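Local coordinates for oxidoreductase, 2OG-Fe oxygenase family protein, putative, expressed (Oryza sativa subsp. japonica, PDB 5XEG), which probably acts as an iron(II)- and 2-oxoglutarate-dependent dioxygenase of the AlkB family, represented here by its oxygenase domain, at residues A[54-59]-A[127-132]; A[138-143]-A[196-201]. One frame throughout, in Å; residues are numbered along the deposited sequence.

How the contacts relate
The two contacts lie in the two facing sheets of the double-stranded β-helix fold of the oxygenase domain. Contact 1 (54-59 with 127-132) pairs strand 55-59, which extends the larger, seven-stranded sheet at its edge, with strand 124-131. Contact 2 (138-143 with 196-201) joins strands 134-139 and 198-204 of the four-stranded sheet. Their centres lie about 16 Å apart, and contact 1 closes along the chain before contact 2 opens, the chain passing directly from strand 124-131 into strand 134-139. The sheets face each other across 2-oxoglutarate: contact 1 holds the cosubstrate through side chains, contact 2 binds the metal it chelates, and Y130 OH packs against V201 CG2.

Contact 1: A[54-59]-A[127-132]; sequences SLQMMC and VNFYTS. With AKG (2-oxoglutaric acid), chain B.
The methyl group CD1 of L55 sits almost exactly over the middle of the Y130 ring, 3.8 Å from its centroid and only 9° off the normal, a CH-π contact on a residue that itself grips 2-oxoglutarate. With CG anti to the backbone N (chi1 177°), the branch leans toward the neighbouring strand and CD1 comes over the ring, where it also touches N128 CB. A branched aliphatic residue suits the place, since one methyl can cover a ring face without competing for the phenol hydroxyl.

Beneath these side chains the strands run antiparallel. Q56 and F129 form a hydrogen-bonded pair, with F129 N to Q56 O at 2.8 Å and nearly straight (175°); M58 and V127 form another, and T131 N adds a bond to S54 O. On the face carrying Q56 and F129, Q56 NE2 lies near the plane of the F129 ring, at its edge, and a water accepts from Q56 NE2 while donating to F129 O. M58 CG runs alongside V127 CB on this face, 4.0 Å away.

L55, M57, N128 and Y130 share the opposite face. N128 ND2 donates to ligand O2 at 2.8 Å, and Y130 OH donates to ligand O4 at 2.7 Å, so the two carboxylates are held from alternate residues of one strand, whose side chains fall on the same face. R48 bonds N128 OD1, N225 takes a bond from N128 ND2, and both R48 and R223 also bind the ligand. Neutral donors reinforced by arginines imply a pocket suited to a dianion, its charge probably balanced jointly by the manganese at one end and by R48 and R223.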
ATOM      1  N   SER A  54       8.896   9.685  10.616  1.00 16.95           N
ATOM      2  CA  SER A  54       7.588  10.336  10.605  1.00 16.76           C
ATOM      3  C   SER A  54       6.513   9.462  10.056  1.00 16.75           C
ATOM      4  O   SER A  54       5.674   9.918   9.294  1.00 15.67           O
ATOM      5  CB  SER A  54       7.648  11.631   9.851  1.00 18.35           C
ATOM      6  OG  SER A  54       8.609  12.488  10.509  1.00 20.89           O
ATOM      7  N   LEU A  55       6.519   8.232  10.557  1.00 15.88           N
ATOM      8  CA  LEU A  55       5.616   7.184  10.133  1.00 15.51           C
ATOM      9  C   LEU A  55       4.899   6.596  11.340  1.00 15.88           C
ATOM     10  O   LEU A  55       5.526   6.178  12.313  1.00 17.42           O
ATOM     11  CB  LEU A  55       6.426   6.044   9.463  1.00 17.51           C
ATOM     12  CG  LEU A  55       5.639   4.792   9.017  1.00 18.66           C
ATOM     13  CD1 LEU A  55       4.614   5.177   7.978  1.00 22.86           C
ATOM     14  CD2 LEU A  55       6.606   3.817   8.373  1.00 22.33           C
ATOM     15  N   GLN A  56       3.587   6.491  11.235  1.00 17.44           N
ATOM     16  CA  GLN A  56       2.789   5.665  12.119  1.00 16.83           C
ATOM     17  C   GLN A  56       2.015   4.615  11.315  1.00 16.47           C
ATOM     18  O   GLN A  56       1.788   4.769  10.111  1.00 17.72           O
ATOM     19  CB  GLN A  56       1.770   6.591  12.816  1.00 19.44           C
ATOM     20  CG  GLN A  56       2.396   7.758  13.645  1.00 21.65           C
ATOM     21  CD  GLN A  56       1.267   8.729  14.059  1.00 27.89           C
ATOM     22  OE1 GLN A  56       0.491   8.359  14.882  1.00 30.44           O
ATOM     23  NE2 GLN A  56       1.157   9.920  13.424  1.00 31.22           N
ATOM     24  N   MET A  57       1.611   3.538  11.971  1.00 14.89           N
ATOM     25  CA  MET A  57       0.975   2.432  11.273  1.00 15.64           C
ATOM     26  C   MET A  57      -0.113   1.806  12.101  1.00 14.49           C
ATOM     27  O   MET A  57      -0.113   1.926  13.327  1.00 15.56           O
ATOM     28  CB  MET A  57       1.989   1.363  10.847  1.00 17.44           C
ATOM     29  CG  MET A  57       2.745   0.748  12.018  1.00 18.61           C
ATOM     30  SD  MET A  57       3.927  -0.545  11.492  1.00 20.45           S
ATOM     31  CE  MET A  57       2.804  -1.900  11.243  1.00 22.72           C
ATOM     32  N   MET A  58      -0.978   1.090  11.420  1.00 17.00           N
ATOM     33  CA  MET A  58      -1.887   0.157  12.082  1.00 18.69           C
ATOM     34  C   MET A  58      -2.316  -0.841  11.087  1.00 18.52           C
ATOM     35  O   MET A  58      -2.293  -0.568   9.866  1.00 21.13           O
ATOM     36  CB  MET A  58      -3.120   0.884  12.667  1.00 23.49           C
ATOM     37  CG  MET A  58      -4.039   1.580  11.712  1.00 26.14           C
ATOM     38  SD  MET A  58      -5.794   1.896  12.337  1.00 25.71           S
ATOM     39  CE  MET A  58      -6.322   0.230  12.303  1.00 31.13           C
ATOM     40  N   CYS A  59      -2.660  -2.027  11.583  1.00 16.87           N
ATOM     41  CA  CYS A  59      -3.083  -3.100  10.718  1.00 17.67           C
ATOM     42  C   CYS A  59      -4.578  -3.288  10.774  1.00 19.91           C
ATOM     43  O   CYS A  59      -5.199  -3.057  11.833  1.00 20.12           O
ATOM     44  CB  CYS A  59      -2.381  -4.385  11.090  1.00 18.93           C
ATOM     45  SG  CYS A  59      -0.566  -4.303  10.731  1.00 23.28           S
ATOM     46  N   VAL A 127      -1.908  -0.052   7.143  1.00 19.28           N
ATOM     47  CA  VAL A 127      -2.184   1.347   7.003  1.00 17.40           C
ATOM     48  C   VAL A 127      -1.024   2.141   7.588  1.00 17.02           C
ATOM     49  O   VAL A 127      -0.782   2.119   8.814  1.00 16.36           O
ATOM     50  CB  VAL A 127      -3.493   1.715   7.737  1.00 17.50           C
ATOM     51  CG1 VAL A 127      -3.942   3.137   7.376  1.00 17.22           C
ATOM     52  CG2 VAL A 127      -4.559   0.663   7.401  1.00 18.27           C
ATOM     53  N   ASN A 128      -0.341   2.863   6.695  1.00 15.75           N
ATOM     54  CA  ASN A 128       0.797   3.692   6.992  1.00 15.42           C
ATOM     55  C   ASN A 128       0.375   5.154   6.875  1.00 15.15           C
ATOM     56  O   ASN A 128      -0.172   5.569   5.828  1.00 17.13           O
ATOM     57  CB  ASN A 128       1.900   3.439   5.933  1.00 15.71           C
ATOM     58  CG  ASN A 128       2.527   2.088   6.029  1.00 15.23           C
ATOM     59  OD1 ASN A 128       3.119   1.743   7.064  1.00 18.24           O
ATOM     60  ND2 ASN A 128       2.438   1.311   4.963  1.00 14.95           N
ATOM     61  N   PHE A 129       0.688   5.963   7.867  1.00 15.44           N
ATOM     62  CA  PHE A 129       0.472   7.380   7.764  1.00 15.11           C
ATOM     63  C   PHE A 129       1.813   8.100   7.886  1.00 14.08           C
ATOM     64  O   PHE A 129       2.520   7.953   8.869  1.00 16.22           O
ATOM     65  CB  PHE A 129      -0.473   7.950   8.763  1.00 16.68           C
ATOM     66  CG  PHE A 129      -0.661   9.459   8.533  1.00 18.84           C
ATOM     67  CD1 PHE A 129      -1.319   9.851   7.413  1.00 23.80           C
ATOM     68  CD2 PHE A 129      -0.056  10.388   9.328  1.00 25.10           C
ATOM     69  CE1 PHE A 129      -1.458  11.168   7.100  1.00 27.98           C
ATOM     70  CE2 PHE A 129      -0.218  11.740   9.029  1.00 25.10           C
ATOM     71  CZ  PHE A 129      -0.878  12.101   7.918  1.00 22.18           C
ATOM     72  N   TYR A 130       2.152   8.892   6.859  1.00 15.63           N
ATOM     73  CA  TYR A 130       3.360   9.678   6.849  1.00 15.40           C
ATOM     74  C   TYR A 130       3.028  11.158   7.004  1.00 15.27           C
ATOM     75  O   TYR A 130       2.144  11.630   6.284  1.00 16.66           O
ATOM     76  CB  TYR A 130       4.024   9.544   5.475  1.00 14.31           C
ATOM     77  CG  TYR A 130       4.409   8.179   5.019  1.00 14.56           C
ATOM     78  CD1 TYR A 130       3.445   7.316   4.472  1.00 14.90           C
ATOM     79  CD2 TYR A 130       5.740   7.755   5.064  1.00 14.82           C
ATOM     80  CE1 TYR A 130       3.758   6.053   4.026  1.00 15.24           C
ATOM     81  CE2 TYR A 130       6.054   6.453   4.640  1.00 15.80           C
ATOM     82  CZ  TYR A 130       5.064   5.658   4.063  1.00 14.55           C
ATOM     83  OH  TYR A 130       5.466   4.414   3.653  1.00 18.93           O
ATOM     84  N   THR A 131       3.646  11.868   7.952  1.00 16.29           N
ATOM     85  CA  THR A 131       3.578  13.337   7.923  1.00 19.48           C
ATOM     86  C   THR A 131       4.478  13.885   6.833  1.00 21.07           C
ATOM     87  O   THR A 131       5.039  13.131   6.040  1.00 19.56           O
ATOM     88  CB  THR A 131       3.829  13.956   9.293  1.00 24.63           C
ATOM     89  OG1 THR A 131       5.123  13.571   9.745  1.00 25.61           O
ATOM     90  CG2 THR A 131       2.809  13.477  10.236  1.00 24.35           C
ATOM     91  N   SER A 132       4.617  15.221   6.729  1.00 21.65           N
ATOM     92  CA  SER A 132       5.342  15.745   5.534  1.00 23.08           C
ATOM     93  C   SER A 132       6.812  15.320   5.415  1.00 18.59           C
ATOM     94  O   SER A 132       7.328  15.274   4.285  1.00 19.67           O
ATOM     95  CB  SER A 132       5.288  17.283   5.591  1.00 23.95           C
ATOM     96  OG  SER A 132       3.939  17.722   5.664  1.00 27.63           O
TER
HETATM   97  C1  AKG B 401       5.023  -1.018   3.393  1.00 20.77           C
HETATM   98  O1  AKG B 401       5.324  -2.232   3.379  1.00 19.74           O
HETATM   99  O2  AKG B 401       4.604  -0.452   4.426  1.00 20.36           O
HETATM  100  C2  AKG B 401       5.167  -0.239   2.167  1.00 18.17           C
HETATM  101  O5  AKG B 401       6.035  -0.523   1.358  1.00 16.82           O
HETATM  102  C3  AKG B 401       4.236   0.921   1.904  1.00 15.97           C
HETATM  103  C4  AKG B 401       4.885   1.878   0.912  1.00 16.87           C
HETATM  104  C5  AKG B 401       3.985   3.072   0.701  1.00 16.58           C
HETATM  105  O3  AKG B 401       3.546   3.292  -0.449  1.00 16.61           O
HETATM  106  O4  AKG B 401       3.712   3.795   1.684  1.00 17.44           O
HETATM  107  O   HOH W   1       2.985   9.905  11.056  1.00 23.28           O

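Contact 2: A[138-143]-A[196-201]; sequences LHQDKD and LIFHGV. With MN (manganese (II) ion), chain C; AKG (2-oxoglutaric acid), chain B.
Metal coordination dominates the meeting of H139 and D141 with H199. Manganese is bound by H139 NE2 at 2.3 Å, D141 OD1 at 2.2 Å and H199 NE2 at 2.2 Å; O1 and O5 of 2-oxoglutarate and a water bring the count to six donor atoms, 2-oxoglutarate chelating through two of them. The imidazole planes meet obliquely at 57°, and the D141 carboxylate stands 77° from the H199 ring; the three protein donors meet at one ion. As a bridge pair the two histidines share a face of the sheet, and with CG between the backbone N and the carbonyl carbon in each, both rings tip toward the metal.

Hydrogen bonds hold this geometry. The backbones of H139 and H199 bond each other twice, as an antiparallel hydrogen-bonded pair. H199 ND1 donates to I197 O at 2.9 Å, with that oxygen in the ring plane, while H139 ND1 bonds G137 O; histidine suits these places because one nitrogen can bind metal while the other fixes the ring's rotation. D141 OD2 makes a salt bridge to R229 and accepts from the metal-bound water, and a second water joins D141 N to I197 O. Q140 NE2 donates to L196 O at 2.9 Å, meeting a lone pair of that oxygen, which lies in the plane of the Q140 amide.

Farther from the metal, packing takes over. Q140 lays its side chain over one face of the F198 ring, CG 3.5 Å from the centroid, with its amide stacked only 6° from the ring plane. L138 CD2 rests against the backbone at H199 and G200.

The His-X-Asp...His arrangement is the facial triad, two histidines and one carboxylate, of 2-oxoglutarate dioxygenases; in this crystal manganese probably occupies the place of the iron(II) cofactor.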
ATOM      1  N   LEU A 138      14.207   1.294   1.599  1.00 14.64           N
ATOM      2  CA  LEU A 138      13.999   0.146   0.708  1.00 15.50           C
ATOM      3  C   LEU A 138      13.912  -1.164   1.459  1.00 15.15           C
ATOM      4  O   LEU A 138      14.714  -1.454   2.336  1.00 17.07           O
ATOM      5  CB  LEU A 138      15.213   0.034  -0.263  1.00 14.59           C
ATOM      6  CG  LEU A 138      15.255   1.155  -1.295  1.00 16.99           C
ATOM      7  CD1 LEU A 138      16.523   0.982  -2.174  1.00 18.63           C
ATOM      8  CD2 LEU A 138      14.035   1.175  -2.169  1.00 18.17           C
ATOM      9  N   HIS A 139      12.948  -1.987   1.088  1.00 14.67           N
ATOM     10  CA  HIS A 139      12.768  -3.299   1.689  1.00 14.37           C
ATOM     11  C   HIS A 139      11.946  -4.147   0.728  1.00 14.75           C
ATOM     12  O   HIS A 139      11.296  -3.606  -0.183  1.00 14.73           O
ATOM     13  CB  HIS A 139      11.999  -3.211   3.048  1.00 14.77           C
ATOM     14  CG  HIS A 139      10.625  -2.675   2.879  1.00 14.64           C
ATOM     15  ND1 HIS A 139      10.403  -1.335   2.634  1.00 15.24           N
ATOM     16  CD2 HIS A 139       9.430  -3.287   2.768  1.00 15.23           C
ATOM     17  CE1 HIS A 139       9.117  -1.152   2.421  1.00 14.38           C
ATOM     18  NE2 HIS A 139       8.519  -2.318   2.455  1.00 15.39           N
ATOM     19  N   GLN A 140      11.933  -5.447   0.992  1.00 14.07           N
ATOM     20  CA  GLN A 140      11.052  -6.404   0.316  1.00 14.16           C
ATOM     21  C   GLN A 140       9.907  -6.725   1.280  1.00 13.26           C
ATOM     22  O   GLN A 140      10.131  -6.815   2.463  1.00 14.98           O
ATOM     23  CB  GLN A 140      11.838  -7.701   0.077  1.00 15.85           C
ATOM     24  CG  GLN A 140      12.895  -7.524  -1.008  1.00 15.70           C
ATOM     25  CD  GLN A 140      13.704  -8.808  -1.232  1.00 17.22           C
ATOM     26  OE1 GLN A 140      14.306  -9.371  -0.282  1.00 16.67           O
ATOM     27  NE2 GLN A 140      13.731  -9.286  -2.483  1.00 18.87           N
ATOM     28  N   ASP A 141       8.750  -7.025   0.733  1.00 14.40           N
ATOM     29  CA  ASP A 141       7.602  -7.596   1.463  1.00 16.64           C
ATOM     30  C   ASP A 141       7.838  -9.090   1.444  1.00 16.94           C
ATOM     31  O   ASP A 141       7.397  -9.815   0.592  1.00 17.83           O
ATOM     32  CB  ASP A 141       6.276  -7.217   0.813  1.00 18.04           C
ATOM     33  CG  ASP A 141       5.903  -5.735   1.041  1.00 19.62           C
ATOM     34  OD1 ASP A 141       6.667  -4.943   1.628  1.00 15.38           O
ATOM     35  OD2 ASP A 141       4.806  -5.406   0.635  1.00 22.30           O
ATOM     36  N   LYS A 142       8.572  -9.546   2.449  1.00 19.78           N
ATOM     37  CA  LYS A 142       8.995 -10.964   2.452  1.00 22.98           C
ATOM     38  C   LYS A 142       8.533 -11.708   3.687  1.00 26.40           C
ATOM     39  O   LYS A 142       9.052 -12.789   3.940  1.00 22.87           O
ATOM     40  CB  LYS A 142      10.505 -11.020   2.365  1.00 23.89           C
ATOM     41  CG  LYS A 142      11.246 -10.282   3.471  1.00 29.64           C
ATOM     42  CD  LYS A 142      12.751 -10.473   3.263  1.00 35.90           C
ATOM     43  CE  LYS A 142      13.558 -10.186   4.494  1.00 37.00           C
ATOM     44  NZ  LYS A 142      13.220  -8.888   5.095  1.00 43.75           N
ATOM     45  N   ASP A 143       7.604 -11.151   4.470  1.00 23.50           N
ATOM     46  CA  ASP A 143       7.152 -11.818   5.721  1.00 24.91           C
ATOM     47  C   ASP A 143       5.904 -12.686   5.554  1.00 27.01           C
ATOM     48  O   ASP A 143       5.473 -13.295   6.545  1.00 26.38           O
ATOM     49  CB  ASP A 143       6.884 -10.837   6.869  1.00 25.45           C
ATOM     50  CG  ASP A 143       8.095 -10.055   7.262  1.00 27.69           C
ATOM     51  OD1 ASP A 143       9.224 -10.525   6.938  1.00 25.54           O
ATOM     52  OD2 ASP A 143       7.931  -9.019   7.939  1.00 27.61           O
ATOM     53  N   LEU A 196       8.740  -9.538  -5.242  1.00 18.02           N
ATOM     54  CA  LEU A 196       9.809  -9.294  -4.300  1.00 18.88           C
ATOM     55  C   LEU A 196      10.672  -8.094  -4.661  1.00 18.83           C
ATOM     56  O   LEU A 196      11.827  -7.999  -4.234  1.00 18.68           O
ATOM     57  CB  LEU A 196      10.658 -10.562  -4.130  1.00 20.01           C
ATOM     58  CG  LEU A 196       9.845 -11.646  -3.375  1.00 23.90           C
ATOM     59  CD1 LEU A 196      10.647 -12.934  -3.320  1.00 27.08           C
ATOM     60  CD2 LEU A 196       9.472 -11.263  -1.948  1.00 25.45           C
ATOM     61  N   ILE A 197      10.110  -7.120  -5.359  1.00 16.86           N
ATOM     62  CA  ILE A 197      10.868  -5.897  -5.532  1.00 15.92           C
ATOM     63  C   ILE A 197      11.261  -5.295  -4.190  1.00 15.55           C
ATOM     64  O   ILE A 197      10.491  -5.278  -3.204  1.00 15.61           O
ATOM     65  CB  ILE A 197      10.153  -4.848  -6.423  1.00 16.38           C
ATOM     66  CG1 ILE A 197       8.726  -4.539  -5.864  1.00 17.21           C
ATOM     67  CG2 ILE A 197      10.222  -5.306  -7.852  1.00 18.41           C
ATOM     68  CD1 ILE A 197       8.049  -3.352  -6.554  1.00 18.24           C
ATOM     69  N   PHE A 198      12.443  -4.704  -4.171  1.00 15.11           N
ATOM     70  CA  PHE A 198      12.797  -3.710  -3.117  1.00 15.08           C
ATOM     71  C   PHE A 198      12.096  -2.427  -3.391  1.00 16.17           C
ATOM     72  O   PHE A 198      12.008  -1.970  -4.537  1.00 16.72           O
ATOM     73  CB  PHE A 198      14.338  -3.478  -3.052  1.00 15.89           C
ATOM     74  CG  PHE A 198      15.087  -4.582  -2.355  1.00 16.41           C
ATOM     75  CD1 PHE A 198      15.513  -5.700  -3.089  1.00 17.26           C
ATOM     76  CD2 PHE A 198      15.420  -4.524  -1.009  1.00 17.03           C
ATOM     77  CE1 PHE A 198      16.209  -6.727  -2.491  1.00 16.75           C
ATOM     78  CE2 PHE A 198      16.100  -5.586  -0.392  1.00 17.31           C
ATOM     79  CZ  PHE A 198      16.495  -6.681  -1.137  1.00 16.29           C
ATOM     80  N   HIS A 199      11.531  -1.800  -2.364  1.00 16.54           N
ATOM     81  CA  HIS A 199      10.711  -0.638  -2.596  1.00 15.73           C
ATOM     82  C   HIS A 199      10.645   0.197  -1.329  1.00 15.19           C
ATOM     83  O   HIS A 199      10.995  -0.261  -0.222  1.00 14.97           O
ATOM     84  CB  HIS A 199       9.288  -0.984  -3.081  1.00 15.15           C
ATOM     85  CG  HIS A 199       8.551  -1.831  -2.121  1.00 14.97           C
ATOM     86  ND1 HIS A 199       8.790  -3.196  -1.999  1.00 15.63           N
ATOM     87  CD2 HIS A 199       7.659  -1.518  -1.155  1.00 17.22           C
ATOM     88  CE1 HIS A 199       8.068  -3.674  -1.016  1.00 15.63           C
ATOM     89  NE2 HIS A 199       7.324  -2.701  -0.530  1.00 15.44           N
ATOM     90  N   GLY A 200      10.291   1.452  -1.526  1.00 15.66           N
ATOM     91  CA  GLY A 200      10.189   2.323  -0.360  1.00 16.09           C
ATOM     92  C   GLY A 200       9.738   3.732  -0.777  1.00 16.41           C
ATOM     93  O   GLY A 200       9.427   3.961  -1.926  1.00 15.61           O
ATOM     94  N   VAL A 201       9.675   4.641   0.197  1.00 16.72           N
ATOM     95  CA  VAL A 201       9.158   5.995  -0.019  1.00 16.66           C
ATOM     96  C   VAL A 201      10.323   6.962   0.348  1.00 16.46           C
ATOM     97  O   VAL A 201      10.743   7.001   1.494  1.00 16.50           O
ATOM     98  CB  VAL A 201       7.894   6.259   0.829  1.00 16.59           C
ATOM     99  CG1 VAL A 201       7.495   7.722   0.694  1.00 16.93           C
ATOM    100  CG2 VAL A 201       6.760   5.391   0.372  1.00 17.51           C
TER
HETATM  101 MN    MN C 402       6.481  -2.765   1.520  1.00 15.63          MN
HETATM  102  C1  AKG B 401       5.023  -1.018   3.393  1.00 20.77           C
HETATM  103  O1  AKG B 401       5.324  -2.232   3.379  1.00 19.74           O
HETATM  104  O2  AKG B 401       4.604  -0.452   4.426  1.00 20.36           O
HETATM  105  C2  AKG B 401       5.167  -0.239   2.167  1.00 18.17           C
HETATM  106  O5  AKG B 401       6.035  -0.523   1.358  1.00 16.82           O
HETATM  107  C3  AKG B 401       4.236   0.921   1.904  1.00 15.97           C
HETATM  108  C4  AKG B 401       4.885   1.878   0.912  1.00 16.87           C
HETATM  109  C5  AKG B 401       3.985   3.072   0.701  1.00 16.58           C
HETATM  110  O3  AKG B 401       3.546   3.292  -0.449  1.00 16.61           O
HETATM  111  O4  AKG B 401       3.712   3.795   1.684  1.00 17.44           O
HETATM  112  O   HOH W   2       8.521  -6.923  -2.260  1.00 15.47           O
HETATM  113  O   HOH W   3       4.471  -2.914   0.641  1.00 19.07           O